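Local coordinates for beta-lactamase-like protein (Novosphingobium pentaromativorans US6-1, PDB 6AUF), which is a B3-type metallo-beta-lactamase that binds two zinc ions and probably hydrolyses beta-lactam antibiotics, at residues S132-L137 with V158-V163. Numbering follows the deposited sequence.
Sequences SARQVL and VHVARV
Helix 131-139 runs beside the chain that leads into strand 162-164, the two backbones lying 6.0 Å apart at the CA atoms of L137 and V158 and 6.6 Å at those of R134 and V160. Together with strand 126-130 these elements form a beta-alpha-beta unit of the metallo-beta-lactamase fold, and strand 162-164 closes one edge of its seven-stranded sheet. One backbone hydrogen bond joins the segments: V158 N donates to L137 O over 3.1 Å, lying in the carbonyl plane but with a bent N-H...O angle of 141°.

V160 points its side chain at the helix and wedges against R134 and L137, one turn apart. Its CG2, anti to the carbonyl carbon, meets L137 CB at 4.0 Å and also touches R134 CG; the aliphatic stem of the arginine crosses the valine obliquely. With CG anti to the backbone N (chi1 -164°), the R134 stem lies against V160 CB and CG2 and carries CD to 4.4 Å from V163 CB. L137 also packs on A129 of the sheet and on E108 and F155, its side chain about 8 Å from that of the zinc ligand H107.

E138 bridges the two segments: OE1 pairs with R134 NH1 in a salt bridge and OE2 accepts a hydrogen bond from V160 N. The R134 chain bends at chi3 (47°), and NH2 donates a hydrogen bond to the side-chain OE1 of Q135 from above the plane of that amide.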
loop_
_atom_site.group_PDB
_atom_site.type_symbol
_atom_site.label_atom_id
_atom_site.label_comp_id
_atom_site.label_asym_id
_atom_site.label_seq_id
_atom_site.Cartn_x
_atom_site.Cartn_y
_atom_site.Cartn_z
ATOM N N SER A 132 14.901 -1.410 2.838
ATOM C CA SER A 132 14.924 -1.416 1.377
ATOM C C SER A 132 14.246 -0.195 0.749
ATOM O O SER A 132 14.419 0.046 -0.456
ATOM C CB SER A 132 14.261 -2.690 0.874
ATOM O OG SER A 132 14.894 -3.818 1.446
ATOM N N ALA A 133 13.479 0.576 1.525
ATOM C CA ALA A 133 12.832 1.770 1.014
ATOM C C ALA A 133 13.502 3.062 1.457
ATOM O O ALA A 133 13.319 4.085 0.792
ATOM C CB ALA A 133 11.354 1.797 1.436
ATOM N N ARG A 134 14.298 3.031 2.529
ATOM C CA ARG A 134 14.767 4.261 3.168
ATOM C C ARG A 134 15.418 5.218 2.174
ATOM O O ARG A 134 15.100 6.412 2.153
ATOM C CB ARG A 134 15.737 3.922 4.305
ATOM C CG ARG A 134 15.979 5.077 5.258
ATOM C CD ARG A 134 17.282 4.921 5.989
ATOM N NE ARG A 134 18.325 4.570 5.038
ATOM C CZ ARG A 134 19.017 5.453 4.330
ATOM N NH1 ARG A 134 18.782 6.748 4.482
ATOM N NH2 ARG A 134 19.945 5.040 3.474
ATOM N N GLN A 135 16.344 4.718 1.349
ATOM C CA GLN A 135 17.085 5.598 0.447
ATOM C C GLN A 135 16.149 6.425 -0.429
ATOM O O GLN A 135 16.287 7.649 -0.510
ATOM C CB GLN A 135 18.042 4.782 -0.417
ATOM C CG GLN A 135 19.328 4.453 0.283
ATOM C CD GLN A 135 20.230 5.661 0.425
ATOM O OE1 GLN A 135 20.981 5.783 1.397
ATOM N NE2 GLN A 135 20.172 6.557 -0.558
ATOM N N VAL A 136 15.205 5.776 -1.114
ATOM C CA VAL A 136 14.266 6.517 -1.959
ATOM C C VAL A 136 13.474 7.520 -1.126
ATOM O O VAL A 136 13.406 8.708 -1.453
ATOM C CB VAL A 136 13.329 5.550 -2.706
ATOM C CG1 VAL A 136 12.186 6.323 -3.346
ATOM C CG2 VAL A 136 14.107 4.732 -3.755
ATOM N N LEU A 137 12.870 7.052 -0.032
ATOM C CA LEU A 137 12.061 7.925 0.819
ATOM C C LEU A 137 12.822 9.176 1.250
ATOM O O LEU A 137 12.267 10.278 1.247
ATOM C CB LEU A 137 11.584 7.147 2.046
ATOM C CG LEU A 137 10.127 6.719 2.035
ATOM C CD1 LEU A 137 9.681 6.499 0.614
ATOM C CD2 LEU A 137 9.936 5.470 2.872
ATOM N N VAL A 158 11.589 12.959 2.626
ATOM C CA VAL A 158 11.185 12.900 4.024
ATOM C C VAL A 158 12.312 12.221 4.790
ATOM O O VAL A 158 13.119 11.488 4.215
ATOM C CB VAL A 158 9.862 12.119 4.190
ATOM C CG1 VAL A 158 10.110 10.813 4.907
ATOM C CG2 VAL A 158 8.831 12.951 4.921
ATOM N N HIS A 159 12.376 12.466 6.100
ATOM C CA HIS A 159 13.317 11.757 6.960
ATOM C C HIS A 159 12.619 10.569 7.608
ATOM O O HIS A 159 11.533 10.718 8.182
ATOM C CB HIS A 159 13.904 12.658 8.041
ATOM C CG HIS A 159 14.838 11.942 8.967
ATOM N ND1 HIS A 159 15.875 11.153 8.514
ATOM C CD2 HIS A 159 14.886 11.883 10.319
ATOM C CE1 HIS A 159 16.520 10.640 9.546
ATOM N NE2 HIS A 159 15.942 11.068 10.653
ATOM N N VAL A 160 13.247 9.397 7.515
ATOM C CA VAL A 160 12.728 8.174 8.118
ATOM C C VAL A 160 13.225 8.106 9.558
ATOM O O VAL A 160 14.427 7.953 9.807
ATOM C CB VAL A 160 13.151 6.936 7.323
ATOM C CG1 VAL A 160 12.780 5.674 8.079
ATOM C CG2 VAL A 160 12.491 6.945 5.955
ATOM N N ALA A 161 12.292 8.209 10.507
ATOM C CA ALA A 161 12.643 8.266 11.923
ATOM C C ALA A 161 12.989 6.890 12.466
ATOM O O ALA A 161 13.964 6.733 13.209
ATOM C CB ALA A 161 11.491 8.873 12.722
ATOM N N ARG A 162 12.191 5.884 12.119
ATOM C CA ARG A 162 12.460 4.504 12.499
ATOM C C ARG A 162 12.598 3.666 11.241
ATOM O O ARG A 162 11.653 3.553 10.451
ATOM C CB ARG A 162 11.357 3.930 13.394
ATOM C CG ARG A 162 11.752 2.573 13.949
ATOM C CD ARG A 162 10.661 1.845 14.705
ATOM N NE ARG A 162 11.091 0.474 14.952
ATOM C CZ ARG A 162 10.288 -0.550 15.202
ATOM N NH1 ARG A 162 10.809 -1.764 15.393
ATOM N NH2 ARG A 162 8.978 -0.370 15.248
ATOM N N VAL A 163 13.757 3.070 11.051
ATOM C CA VAL A 163 13.977 2.244 9.877
ATOM C C VAL A 163 13.892 0.780 10.287
ATOM O O VAL A 163 14.483 0.364 11.294
ATOM C CB VAL A 163 15.306 2.599 9.196
ATOM C CG1 VAL A 163 16.119 3.496 10.104
ATOM C CG2 VAL A 163 16.030 1.357 8.760
#